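Local coordinates for elongation factor G (PDB 2DY1), which binds GTP together with a magnesium ion and, as a translation elongation factor, probably hydrolyses the nucleotide during protein synthesis, at residues 158-163 and 170-175; 290-295 and 406-411; 452-457 and 572-577; 478-483 and 539-544. One frame throughout, in Å; residues are numbered along the deposited sequence.

Contacts 1, 2 and 3 come in sequence; contact 4 falls between the two segments of contact 3. Contact 1 is a hairpin in the GTP-binding domain; the side chain of L172 lies about 11 Å from the bound GTP. Contact 2, centred about 41 Å from contact 1, joins domain 2 to domain III, with the Q292 side chain about 13 Å from the magnesium ion. Contact 3, about 32 Å from contact 2 between centres, joins residues of domain IV and of the C-terminal domain. Contact 4 lies, between centres, about 38 Å from contact 3 and about 91 Å from contact 1. Contacts 3 and 4 are remote from the nucleotide.

Contact 1 of 4, residues 158-163 and 170-175; sequences PIDLPL and VGLIDV
I159 O accepts the backbone N-H of V175 and opens the pairing of strands 156-165 and 168-174, an antiparallel beta hairpin. D160 stands beside D174 on one face, its OD1 4.5 Å from D174 OD2. CG lies anti to the carbonyl carbon (chi1 -60°), and the carboxylate brushes L172 CD1, 3.9 Å from D160 OD1, while OD2 accepts from L252 N. An alanine in place of D160 would probably leave the L252 amide without this acceptor and open a gap beside L172 CD1. L161 exchanges two backbone bonds with I173; its CG packs 3.7 Å from V175 CG2, and F204 of helix 198-213 touches both L161 and V175. I173 CD1 packs 3.7 Å from P162 O. V170 and G171 both face L163, a classic beta bulge, and L163 O accepts from both amides. L163 CG lies 4.0 Å from V170 CG2, the side chain crossing I173 at about a right angle. Six backbone bonds tie the segments, P158 O is buried without a partner, and L161, I173 and L163 line one face. The D160 and D174 carboxylates would probably repel if both are charged, eased by L252 N and by H177 N, which donates to D174 OD1.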
loop_
_atom_site.group_PDB
_atom_site.type_symbol
_atom_site.label_atom_id
_atom_site.label_comp_id
_atom_site.label_asym_id
_atom_site.label_seq_id
_atom_site.Cartn_x
_atom_site.Cartn_y
_atom_site.Cartn_z
ATOM N N PRO A 158 -6.872 29.049 8.783
ATOM C CA PRO A 158 -8.287 29.085 8.388
ATOM C C PRO A 158 -8.584 30.119 7.312
ATOM O O PRO A 158 -8.365 31.305 7.504
ATOM C CB PRO A 158 -9.016 29.415 9.697
ATOM C CG PRO A 158 -8.051 28.929 10.765
ATOM C CD PRO A 158 -6.704 29.337 10.215
ATOM N N ILE A 159 -9.077 29.669 6.169
ATOM C CA ILE A 159 -9.441 30.568 5.087
ATOM C C ILE A 159 -10.926 30.864 5.205
ATOM O O ILE A 159 -11.375 31.990 4.988
ATOM C CB ILE A 159 -9.191 29.912 3.696
ATOM C CG1 ILE A 159 -7.706 29.571 3.541
ATOM C CG2 ILE A 159 -9.709 30.809 2.579
ATOM C CD1 ILE A 159 -6.774 30.745 3.757
ATOM N N ASP A 160 -11.691 29.833 5.557
ATOM C CA ASP A 160 -13.141 29.962 5.649
ATOM C C ASP A 160 -13.651 29.650 7.038
ATOM O O ASP A 160 -13.051 28.848 7.762
ATOM C CB ASP A 160 -13.842 28.919 4.759
ATOM C CG ASP A 160 -13.494 29.049 3.299
ATOM O OD1 ASP A 160 -13.579 30.182 2.782
ATOM O OD2 ASP A 160 -13.166 28.007 2.666
ATOM N N LEU A 161 -14.778 30.281 7.359
ATOM C CA LEU A 161 -15.536 29.990 8.576
ATOM C C LEU A 161 -16.948 29.712 8.032
ATOM O O LEU A 161 -17.320 30.165 6.959
ATOM C CB LEU A 161 -15.554 31.171 9.542
ATOM C CG LEU A 161 -14.201 31.486 10.169
ATOM C CD1 LEU A 161 -14.385 32.704 11.076
ATOM C CD2 LEU A 161 -13.642 30.305 10.952
ATOM N N PRO A 162 -17.753 28.952 8.770
ATOM C CA PRO A 162 -19.097 28.657 8.276
ATOM C C PRO A 162 -20.126 29.757 8.441
ATOM O O PRO A 162 -20.143 30.465 9.462
ATOM C CB PRO A 162 -19.488 27.406 9.056
ATOM C CG PRO A 162 -18.735 27.560 10.357
ATOM C CD PRO A 162 -17.421 28.202 9.990
ATOM N N LEU A 163 -20.966 29.918 7.421
ATOM C CA LEU A 163 -22.067 30.869 7.522
ATOM C C LEU A 163 -23.301 30.067 7.897
ATOM O O LEU A 163 -23.663 29.112 7.216
ATOM C CB LEU A 163 -22.310 31.596 6.196
ATOM C CG LEU A 163 -23.478 32.579 6.234
ATOM C CD1 LEU A 163 -23.100 33.730 7.171
ATOM C CD2 LEU A 163 -23.764 33.126 4.831
ATOM N N VAL A 170 -25.246 27.241 5.597
ATOM C CA VAL A 170 -25.656 27.690 4.267
ATOM C C VAL A 170 -24.559 28.310 3.432
ATOM O O VAL A 170 -24.781 28.614 2.262
ATOM C CB VAL A 170 -26.797 28.746 4.340
ATOM C CG1 VAL A 170 -27.999 28.155 5.060
ATOM C CG2 VAL A 170 -26.310 30.021 5.064
ATOM N N GLY A 171 -23.377 28.501 4.008
ATOM C CA GLY A 171 -22.346 29.144 3.225
ATOM C C GLY A 171 -21.006 29.334 3.892
ATOM O O GLY A 171 -20.652 28.647 4.852
ATOM N N LEU A 172 -20.277 30.317 3.368
ATOM C CA LEU A 172 -18.928 30.600 3.810
ATOM C C LEU A 172 -18.685 32.047 4.159
ATOM O O LEU A 172 -19.279 32.951 3.567
ATOM C CB LEU A 172 -17.931 30.288 2.674
ATOM C CG LEU A 172 -17.915 28.922 2.001
ATOM C CD1 LEU A 172 -16.794 28.878 0.973
ATOM C CD2 LEU A 172 -17.708 27.860 3.069
ATOM N N ILE A 173 -17.812 32.240 5.135
ATOM C CA ILE A 173 -17.343 33.570 5.506
ATOM C C ILE A 173 -15.866 33.487 5.140
ATOM O O ILE A 173 -15.108 32.680 5.707
ATOM C CB ILE A 173 -17.473 33.852 7.016
ATOM C CG1 ILE A 173 -18.944 33.896 7.415
ATOM C CG2 ILE A 173 -16.818 35.213 7.353
ATOM C CD1 ILE A 173 -19.158 33.964 8.913
ATOM N N ASP A 174 -15.462 34.293 4.166
ATOM C CA ASP A 174 -14.077 34.304 3.718
ATOM C C ASP A 174 -13.370 35.258 4.675
ATOM O O ASP A 174 -13.558 36.469 4.596
ATOM C CB ASP A 174 -14.025 34.803 2.275
ATOM C CG ASP A 174 -12.617 34.924 1.765
ATOM O OD1 ASP A 174 -11.944 35.878 2.198
ATOM O OD2 ASP A 174 -12.183 34.068 0.954
ATOM N N VAL A 175 -12.594 34.690 5.599
ATOM C CA VAL A 175 -11.929 35.462 6.656
ATOM C C VAL A 175 -11.129 36.650 6.176
ATOM O O VAL A 175 -11.277 37.764 6.688
ATOM C CB VAL A 175 -10.995 34.554 7.497
ATOM C CG1 VAL A 175 -10.311 35.353 8.576
ATOM C CG2 VAL A 175 -11.792 33.422 8.111
#

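Contact 2 of 4, residues 290-295 and 406-411; sequences KVQVDP and LEEDPS
E407 lies against V291 and V293 near the C-terminal end of helix 392-408: its carbonyl oxygen is 3.6 Å from V291 CB, and its CB is 4.1 Å from V293 CG2. E407 OE1 bonds to H357. E408 carries the polar part. CG stands anti to the backbone N (chi1 -177°) and runs past the carbonyl of V291, 3.5 Å from V291 O; beyond CG the chain stays extended. OE1 then receives V293 N in a nearly straight bond of 2.8 Å (171° at the hydrogen), using its anti lone pair, the one away from OE2. The amide of Q292 lies almost parallel to this carboxylate, the planes 16° apart; its OE1 accepts from R63 NE, its NE2 donates to D294 OD2, and water 2 links NE2 to E408 OE2, weakly. R439 of helix 430-442 forms salt bridges with both E408 OE2 and D294 OD2, which would probably offset the like charges of D294 OD2 and E408 OE1, 4.1 Å apart. At the helix end E408 O accepts from water 1, which in turn takes V291 N, and R63 also binds this carbonyl. D409 leaves the helix, its OD1 receiving S411 N and S411 OG in an Asx turn. The arrangement is an interdomain joint: the C-terminal end of helix 392-408 in domain III meets strand 285-294 of domain 2, where a glutamate serves as acceptor for a strand amide.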
loop_
_atom_site.group_PDB
_atom_site.type_symbol
_atom_site.label_atom_id
_atom_site.label_comp_id
_atom_site.label_asym_id
_atom_site.label_seq_id
_atom_site.Cartn_x
_atom_site.Cartn_y
_atom_site.Cartn_z
ATOM N N LYS A 290 0.572 5.082 -12.360
ATOM C CA LYS A 290 -0.389 3.975 -12.222
ATOM C C LYS A 290 -0.728 3.411 -13.579
ATOM O O LYS A 290 -0.500 4.045 -14.626
ATOM C CB LYS A 290 -1.692 4.406 -11.520
ATOM C CG LYS A 290 -2.567 5.330 -12.335
ATOM C CD LYS A 290 -3.985 5.480 -11.765
ATOM C CE LYS A 290 -4.861 4.290 -12.195
ATOM N NZ LYS A 290 -6.129 4.182 -11.384
ATOM N N VAL A 291 -1.334 2.228 -13.551
ATOM C CA VAL A 291 -1.706 1.539 -14.771
ATOM C C VAL A 291 -3.092 0.930 -14.603
ATOM O O VAL A 291 -3.433 0.487 -13.501
ATOM C CB VAL A 291 -0.717 0.378 -15.045
ATOM C CG1 VAL A 291 -1.267 -0.551 -16.128
ATOM C CG2 VAL A 291 0.648 0.942 -15.487
ATOM N N GLN A 292 -3.907 1.000 -15.651
ATOM C CA GLN A 292 -5.206 0.299 -15.640
ATOM C C GLN A 292 -5.143 -0.725 -16.766
ATOM O O GLN A 292 -4.500 -0.486 -17.773
ATOM C CB GLN A 292 -6.396 1.205 -15.982
ATOM C CG GLN A 292 -6.874 2.132 -14.888
ATOM C CD GLN A 292 -7.303 1.390 -13.632
ATOM O OE1 GLN A 292 -6.738 1.582 -12.561
ATOM N NE2 GLN A 292 -8.325 0.537 -13.766
ATOM N N VAL A 293 -5.802 -1.871 -16.598
ATOM C CA VAL A 293 -5.919 -2.840 -17.700
ATOM C C VAL A 293 -7.419 -3.170 -17.607
ATOM O O VAL A 293 -7.811 -4.243 -17.144
ATOM C CB VAL A 293 -5.055 -4.126 -17.499
ATOM C CG1 VAL A 293 -5.119 -5.001 -18.751
ATOM C CG2 VAL A 293 -3.610 -3.766 -17.214
ATOM N N ASP A 294 -8.253 -2.202 -17.990
ATOM C CA ASP A 294 -9.715 -2.345 -17.914
ATOM C C ASP A 294 -10.214 -3.297 -18.992
ATOM O O ASP A 294 -9.763 -3.246 -20.129
ATOM C CB ASP A 294 -10.411 -0.987 -18.117
ATOM C CG ASP A 294 -10.190 -0.012 -16.957
ATOM O OD1 ASP A 294 -10.152 1.217 -17.202
ATOM O OD2 ASP A 294 -10.074 -0.454 -15.799
ATOM N N PRO A 295 -11.158 -4.183 -18.648
ATOM C CA PRO A 295 -11.664 -5.105 -19.668
ATOM C C PRO A 295 -12.116 -4.361 -20.928
ATOM O O PRO A 295 -12.795 -3.327 -20.846
ATOM C CB PRO A 295 -12.831 -5.789 -18.964
ATOM C CG PRO A 295 -12.376 -5.833 -17.540
ATOM C CD PRO A 295 -11.759 -4.455 -17.334
ATOM N N LEU A 406 -1.528 -7.995 -11.862
ATOM C CA LEU A 406 -0.322 -7.451 -11.240
ATOM C C LEU A 406 0.217 -6.241 -11.994
ATOM O O LEU A 406 0.945 -5.442 -11.413
ATOM C CB LEU A 406 0.750 -8.550 -11.078
ATOM C CG LEU A 406 0.741 -9.405 -9.797
ATOM C CD1 LEU A 406 1.254 -8.576 -8.634
ATOM C CD2 LEU A 406 -0.665 -9.926 -9.489
ATOM N N GLU A 407 -0.106 -6.107 -13.279
ATOM C CA GLU A 407 0.311 -4.902 -14.013
ATOM C C GLU A 407 -0.489 -3.742 -13.454
ATOM O O GLU A 407 0.040 -2.650 -13.203
ATOM C CB GLU A 407 -0.034 -4.986 -15.501
ATOM C CG GLU A 407 0.948 -5.693 -16.354
ATOM C CD GLU A 407 2.315 -5.037 -16.329
ATOM O OE1 GLU A 407 2.412 -3.781 -16.361
ATOM O OE2 GLU A 407 3.293 -5.797 -16.293
ATOM N N GLU A 408 -1.790 -3.968 -13.285
ATOM C CA GLU A 408 -2.675 -2.941 -12.789
ATOM C C GLU A 408 -2.413 -2.667 -11.318
ATOM O O GLU A 408 -2.473 -1.517 -10.869
ATOM C CB GLU A 408 -4.129 -3.409 -13.014
ATOM C CG GLU A 408 -5.186 -2.449 -12.624
ATOM C CD GLU A 408 -6.554 -2.955 -13.048
ATOM O OE1 GLU A 408 -6.973 -2.702 -14.202
ATOM O OE2 GLU A 408 -7.195 -3.604 -12.201
ATOM N N ASP A 409 -2.065 -3.709 -10.561
ATOM C CA ASP A 409 -1.861 -3.525 -9.131
ATOM C C ASP A 409 -0.607 -4.183 -8.590
ATOM O O ASP A 409 -0.627 -5.302 -8.094
ATOM C CB ASP A 409 -3.091 -4.042 -8.373
ATOM C CG ASP A 409 -3.019 -3.777 -6.888
ATOM O OD1 ASP A 409 -2.068 -3.118 -6.395
ATOM O OD2 ASP A 409 -3.944 -4.231 -6.193
ATOM N N PRO A 410 0.526 -3.478 -8.696
ATOM C CA PRO A 410 1.813 -3.985 -8.212
ATOM C C PRO A 410 1.927 -3.996 -6.680
ATOM O O PRO A 410 2.996 -4.320 -6.136
ATOM C CB PRO A 410 2.833 -3.043 -8.881
ATOM C CG PRO A 410 2.103 -2.504 -10.068
ATOM C CD PRO A 410 0.712 -2.279 -9.530
ATOM N N SER A 411 0.848 -3.619 -5.979
ATOM C CA SER A 411 0.876 -3.666 -4.517
ATOM C C SER A 411 0.525 -5.075 -4.035
ATOM O O SER A 411 0.578 -5.354 -2.840
ATOM C CB SER A 411 -0.083 -2.648 -3.884
ATOM O OG SER A 411 -1.427 -3.112 -3.883
HETATM O O HOH W 1 -0.793 0.745 -11.150
HETATM O O HOH W 2 -8.961 -1.557 -11.579
#

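Contact 3 of 4, residues 452-457 and 572-577; sequences PKVPYR and LEPIYR
R457 and L572 form an antiparallel hydrogen-bonded pair: R457 N donates to L572 O at 3.1 Å and L572 N to R457 O at 2.9 Å. Residues 452-456 are irregular, with P455 at the centre of an inverse gamma turn. Beside the turn, V454 CG1 lies 3.5 Å from P574 CD. The same CG1 sits 3.8 Å above the centre of the Y456 ring. The ring runs alongside E573, pointing the same way; its edge atom CE1 is 3.6 Å from E573 CB, and L572 O meets CD1 near the ring plane. At the tip, Y456 OH and E573 OE1 share water 3, while E573 OE2 is salt-bridged to R598. An alanine in place of Y456 would probably leave water 3 without its hydroxyl partner and strip E573 CB and V454 CG1 of the ring they pack on. R457 reaches E419 with its guanidinium. Strand 569-583 also pairs with strands 610-618 and 638-648, and Y646 of the latter touches P574 and R457, so segment 452-457, in the loop before strand 457-460, leads into a strand that is joined to strand 569-583 of that branched sheet.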
loop_
_atom_site.group_PDB
_atom_site.type_symbol
_atom_site.label_atom_id
_atom_site.label_comp_id
_atom_site.label_asym_id
_atom_site.label_seq_id
_atom_site.Cartn_x
_atom_site.Cartn_y
_atom_site.Cartn_z
ATOM N N PRO A 452 -3.605 -20.307 3.747
ATOM C CA PRO A 452 -2.378 -21.022 3.375
ATOM C C PRO A 452 -2.041 -22.150 4.340
ATOM O O PRO A 452 -2.316 -22.062 5.540
ATOM C CB PRO A 452 -1.298 -19.935 3.437
ATOM C CG PRO A 452 -2.074 -18.655 3.119
ATOM C CD PRO A 452 -3.359 -18.862 3.908
ATOM N N LYS A 453 -1.420 -23.190 3.800
ATOM C CA LYS A 453 -0.968 -24.319 4.609
ATOM C C LYS A 453 0.212 -23.840 5.453
ATOM O O LYS A 453 1.006 -23.018 5.004
ATOM C CB LYS A 453 -0.520 -25.456 3.700
ATOM C CG LYS A 453 -1.648 -26.098 2.938
ATOM C CD LYS A 453 -1.119 -27.158 2.008
ATOM C CE LYS A 453 -2.240 -27.844 1.255
ATOM N NZ LYS A 453 -1.691 -28.871 0.327
ATOM N N VAL A 454 0.325 -24.352 6.675
ATOM C CA VAL A 454 1.413 -23.962 7.562
ATOM C C VAL A 454 2.667 -24.750 7.213
ATOM O O VAL A 454 2.613 -25.959 6.996
ATOM C CB VAL A 454 1.051 -24.231 9.039
ATOM C CG1 VAL A 454 2.248 -23.969 9.942
ATOM C CG2 VAL A 454 -0.109 -23.332 9.451
ATOM N N PRO A 455 3.810 -24.065 7.132
ATOM C CA PRO A 455 5.059 -24.756 6.804
ATOM C C PRO A 455 5.681 -25.444 8.023
ATOM O O PRO A 455 6.671 -24.970 8.589
ATOM C CB PRO A 455 5.929 -23.634 6.243
ATOM C CG PRO A 455 5.491 -22.459 7.058
ATOM C CD PRO A 455 3.987 -22.604 7.075
ATOM N N TYR A 456 5.079 -26.556 8.428
ATOM C CA TYR A 456 5.587 -27.325 9.559
ATOM C C TYR A 456 6.955 -27.878 9.187
ATOM O O TYR A 456 7.302 -27.996 8.012
ATOM C CB TYR A 456 4.653 -28.494 9.880
ATOM C CG TYR A 456 3.327 -28.074 10.449
ATOM C CD1 TYR A 456 3.229 -27.583 11.750
ATOM C CD2 TYR A 456 2.170 -28.135 9.677
ATOM C CE1 TYR A 456 1.998 -27.159 12.271
ATOM C CE2 TYR A 456 0.943 -27.713 10.185
ATOM C CZ TYR A 456 0.866 -27.226 11.475
ATOM O OH TYR A 456 -0.348 -26.786 11.957
ATOM N N ARG A 457 7.742 -28.207 10.199
ATOM C CA ARG A 457 9.054 -28.770 9.951
ATOM C C ARG A 457 9.279 -29.864 10.967
ATOM O O ARG A 457 8.384 -30.173 11.756
ATOM C CB ARG A 457 10.126 -27.686 10.040
ATOM C CG ARG A 457 9.975 -26.698 8.894
ATOM C CD ARG A 457 11.178 -25.828 8.681
ATOM N NE ARG A 457 10.932 -24.909 7.576
ATOM C CZ ARG A 457 11.591 -23.774 7.417
ATOM N NH1 ARG A 457 12.534 -23.444 8.286
ATOM N NH2 ARG A 457 11.273 -22.947 6.430
ATOM N N LEU A 572 7.633 -29.600 14.473
ATOM C CA LEU A 572 7.852 -28.200 14.820
ATOM C C LEU A 572 6.857 -27.341 14.045
ATOM O O LEU A 572 6.429 -27.715 12.960
ATOM C CB LEU A 572 9.270 -27.763 14.439
ATOM C CG LEU A 572 10.458 -28.509 15.051
ATOM C CD1 LEU A 572 11.740 -27.939 14.471
ATOM C CD2 LEU A 572 10.451 -28.359 16.571
ATOM N N GLU A 573 6.488 -26.199 14.614
ATOM C CA GLU A 573 5.566 -25.291 13.937
ATOM C C GLU A 573 6.107 -23.883 14.050
ATOM O O GLU A 573 6.838 -23.561 14.982
ATOM C CB GLU A 573 4.161 -25.368 14.553
ATOM C CG GLU A 573 4.045 -24.779 15.943
ATOM C CD GLU A 573 2.628 -24.886 16.486
ATOM O OE1 GLU A 573 1.683 -24.569 15.734
ATOM O OE2 GLU A 573 2.461 -25.280 17.660
ATOM N N PRO A 574 5.766 -23.013 13.086
ATOM C CA PRO A 574 6.299 -21.660 13.214
ATOM C C PRO A 574 5.549 -20.829 14.249
ATOM O O PRO A 574 4.325 -20.884 14.339
ATOM C CB PRO A 574 6.187 -21.103 11.796
ATOM C CG PRO A 574 5.064 -21.861 11.210
ATOM C CD PRO A 574 5.209 -23.252 11.747
ATOM N N ILE A 575 6.318 -20.080 15.037
ATOM C CA ILE A 575 5.794 -19.201 16.078
ATOM C C ILE A 575 6.040 -17.767 15.627
ATOM O O ILE A 575 7.122 -17.439 15.151
ATOM C CB ILE A 575 6.530 -19.432 17.426
ATOM C CG1 ILE A 575 6.325 -20.875 17.894
ATOM C CG2 ILE A 575 6.027 -18.433 18.481
ATOM C CD1 ILE A 575 4.880 -21.323 17.965
ATOM N N TYR A 576 5.033 -16.912 15.766
ATOM C CA TYR A 576 5.156 -15.521 15.356
ATOM C C TYR A 576 5.012 -14.552 16.522
ATOM O O TYR A 576 4.403 -14.878 17.548
ATOM C CB TYR A 576 4.084 -15.184 14.301
ATOM C CG TYR A 576 4.442 -15.611 12.888
ATOM C CD1 TYR A 576 4.749 -16.941 12.593
ATOM C CD2 TYR A 576 4.528 -14.668 11.857
ATOM C CE1 TYR A 576 5.146 -17.317 11.301
ATOM C CE2 TYR A 576 4.916 -15.029 10.572
ATOM C CZ TYR A 576 5.230 -16.358 10.304
ATOM O OH TYR A 576 5.665 -16.709 9.047
ATOM N N ARG A 577 5.618 -13.378 16.373
ATOM C CA ARG A 577 5.470 -12.326 17.371
ATOM C C ARG A 577 4.257 -11.522 16.926
ATOM O O ARG A 577 4.212 -11.083 15.776
ATOM C CB ARG A 577 6.744 -11.452 17.502
ATOM C CG ARG A 577 7.644 -11.180 16.275
ATOM C CD ARG A 577 8.727 -10.157 16.671
ATOM N NE ARG A 577 9.966 -10.090 15.879
ATOM C CZ ARG A 577 10.857 -11.072 15.763
ATOM N NH1 ARG A 577 10.657 -12.233 16.368
ATOM N NH2 ARG A 577 11.977 -10.874 15.079
HETATM O O HOH W 3 -0.359 -26.097 14.761
#

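Contact 4 of 4, residues 478-483 and 539-544; sequences GQYGDV and NGSYHE
Y480 and S541 meet across neighbouring antiparallel strands, 477-489 and 533-541, in the sheet of domain IV, a family related to the S5-like domains. From CB, which points toward the other strand, CG is anti to the backbone N (chi1 -178°) and the ring extends across to segment 539-544. H543 CD2 stands over the centre of the ring, 3.6 Å above its plane, and so lies 3.8 Å from Y480 CG and about as far from CD1, CD2 and CE2. This is an edge-to-face pair: the edge of H543 is turned to the face of Y480, with the planes at 64°. At the ring edge, Y480 CE1 is 3.7 Å from Y542 CA and 3.5 Å from S541 O. CZ lies 3.5 Å from S541 OG, and the hydroxyl completes the reach, Y480 OH donating to S541 OG at 2.6 Å. S541 OG donates to D482 OD1 at 2.6 Å, on the anti side of the carboxylate, so S541 is both acceptor and donor in a chain of three side chains. The other oxygen, D482 OD2, accepts from Q467 NE2; K469 NZ is a weak partner of both D482 OD1 and Y480 OH. Just before S541, G540 CA lies 3.1 Å from D482 O, and a CB there would collide with that oxygen.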
loop_
_atom_site.group_PDB
_atom_site.type_symbol
_atom_site.label_atom_id
_atom_site.label_comp_id
_atom_site.label_asym_id
_atom_site.label_seq_id
_atom_site.Cartn_x
_atom_site.Cartn_y
_atom_site.Cartn_z
ATOM N N GLY A 478 28.498 -50.649 -12.689
ATOM C CA GLY A 478 27.815 -50.712 -11.409
ATOM C C GLY A 478 27.855 -49.436 -10.584
ATOM O O GLY A 478 28.394 -48.419 -11.012
ATOM N N GLN A 479 27.272 -49.504 -9.393
ATOM C CA GLN A 479 27.231 -48.365 -8.481
ATOM C C GLN A 479 27.629 -48.777 -7.082
ATOM O O GLN A 479 27.287 -49.870 -6.630
ATOM C CB GLN A 479 25.821 -47.767 -8.420
ATOM C CG GLN A 479 25.451 -46.903 -9.611
ATOM C CD GLN A 479 26.370 -45.706 -9.775
ATOM O OE1 GLN A 479 26.464 -45.130 -10.858
ATOM N NE2 GLN A 479 27.046 -45.320 -8.703
ATOM N N TYR A 480 28.351 -47.899 -6.384
ATOM C CA TYR A 480 28.738 -48.213 -5.020
ATOM C C TYR A 480 28.956 -46.959 -4.175
ATOM O O TYR A 480 29.759 -46.099 -4.524
ATOM C CB TYR A 480 30.001 -49.088 -5.009
ATOM C CG TYR A 480 30.448 -49.492 -3.625
ATOM C CD1 TYR A 480 31.263 -48.650 -2.851
ATOM C CD2 TYR A 480 30.042 -50.701 -3.072
ATOM C CE1 TYR A 480 31.652 -49.017 -1.572
ATOM C CE2 TYR A 480 30.421 -51.074 -1.785
ATOM C CZ TYR A 480 31.228 -50.225 -1.042
ATOM O OH TYR A 480 31.589 -50.597 0.225
ATOM N N GLY A 481 28.196 -46.878 -3.081
ATOM C CA GLY A 481 28.306 -45.777 -2.136
ATOM C C GLY A 481 28.143 -46.361 -0.749
ATOM O O GLY A 481 27.248 -47.172 -0.515
ATOM N N ASP A 482 29.001 -45.955 0.190
ATOM C CA ASP A 482 28.932 -46.492 1.548
ATOM C C ASP A 482 29.245 -45.335 2.481
ATOM O O ASP A 482 30.368 -44.813 2.491
ATOM C CB ASP A 482 29.970 -47.608 1.689
ATOM C CG ASP A 482 30.041 -48.175 3.081
ATOM O OD1 ASP A 482 30.971 -48.971 3.327
ATOM O OD2 ASP A 482 29.186 -47.853 3.932
ATOM N N VAL A 483 28.240 -44.935 3.247
ATOM C CA VAL A 483 28.361 -43.799 4.150
ATOM C C VAL A 483 27.906 -44.098 5.566
ATOM O O VAL A 483 26.831 -44.665 5.776
ATOM C CB VAL A 483 27.485 -42.610 3.604
ATOM C CG1 VAL A 483 27.502 -41.434 4.573
ATOM C CG2 VAL A 483 27.982 -42.188 2.234
ATOM N N ASN A 539 32.659 -42.410 8.566
ATOM C CA ASN A 539 33.273 -43.632 8.071
ATOM C C ASN A 539 32.558 -43.953 6.758
ATOM O O ASN A 539 31.573 -43.296 6.395
ATOM C CB ASN A 539 33.097 -44.766 9.102
ATOM C CG ASN A 539 33.977 -45.986 8.817
ATOM O OD1 ASN A 539 33.760 -47.068 9.384
ATOM N ND2 ASN A 539 34.972 -45.814 7.963
ATOM N N GLY A 540 33.066 -44.941 6.039
ATOM C CA GLY A 540 32.456 -45.312 4.774
ATOM C C GLY A 540 33.506 -46.006 3.935
ATOM O O GLY A 540 34.580 -46.374 4.429
ATOM N N SER A 541 33.214 -46.202 2.660
ATOM C CA SER A 541 34.186 -46.840 1.794
ATOM C C SER A 541 33.777 -46.564 0.363
ATOM O O SER A 541 32.651 -46.118 0.109
ATOM C CB SER A 541 34.248 -48.355 2.062
ATOM O OG SER A 541 33.035 -49.035 1.737
ATOM N N TYR A 542 34.695 -46.808 -0.563
ATOM C CA TYR A 542 34.412 -46.586 -1.972
ATOM C C TYR A 542 35.207 -47.558 -2.823
ATOM O O TYR A 542 36.130 -48.213 -2.343
ATOM C CB TYR A 542 34.771 -45.157 -2.381
ATOM C CG TYR A 542 36.231 -44.944 -2.699
ATOM C CD1 TYR A 542 37.190 -44.899 -1.686
ATOM C CD2 TYR A 542 36.661 -44.819 -4.016
ATOM C CE1 TYR A 542 38.543 -44.743 -1.979
ATOM C CE2 TYR A 542 38.000 -44.666 -4.321
ATOM C CZ TYR A 542 38.938 -44.632 -3.296
ATOM O OH TYR A 542 40.265 -44.522 -3.601
ATOM N N HIS A 543 34.828 -47.661 -4.091
ATOM C CA HIS A 543 35.548 -48.516 -5.022
ATOM C C HIS A 543 35.838 -47.636 -6.217
ATOM O O HIS A 543 34.937 -46.998 -6.774
ATOM C CB HIS A 543 34.712 -49.738 -5.433
ATOM C CG HIS A 543 34.733 -50.846 -4.427
ATOM N ND1 HIS A 543 35.894 -51.505 -4.076
ATOM C CD2 HIS A 543 33.743 -51.412 -3.696
ATOM C CE1 HIS A 543 35.618 -52.429 -3.174
ATOM N NE2 HIS A 543 34.319 -52.395 -2.926
ATOM N N GLU A 544 37.113 -47.576 -6.570
ATOM C CA GLU A 544 37.601 -46.786 -7.681
ATOM C C GLU A 544 36.742 -46.924 -8.933
ATOM O O GLU A 544 36.479 -45.944 -9.631
ATOM C CB GLU A 544 39.043 -47.204 -7.985
ATOM C CG GLU A 544 39.613 -46.625 -9.256
ATOM C CD GLU A 544 39.261 -45.169 -9.413
ATOM O OE1 GLU A 544 39.033 -44.510 -8.379
ATOM O OE2 GLU A 544 39.216 -44.681 -10.563
#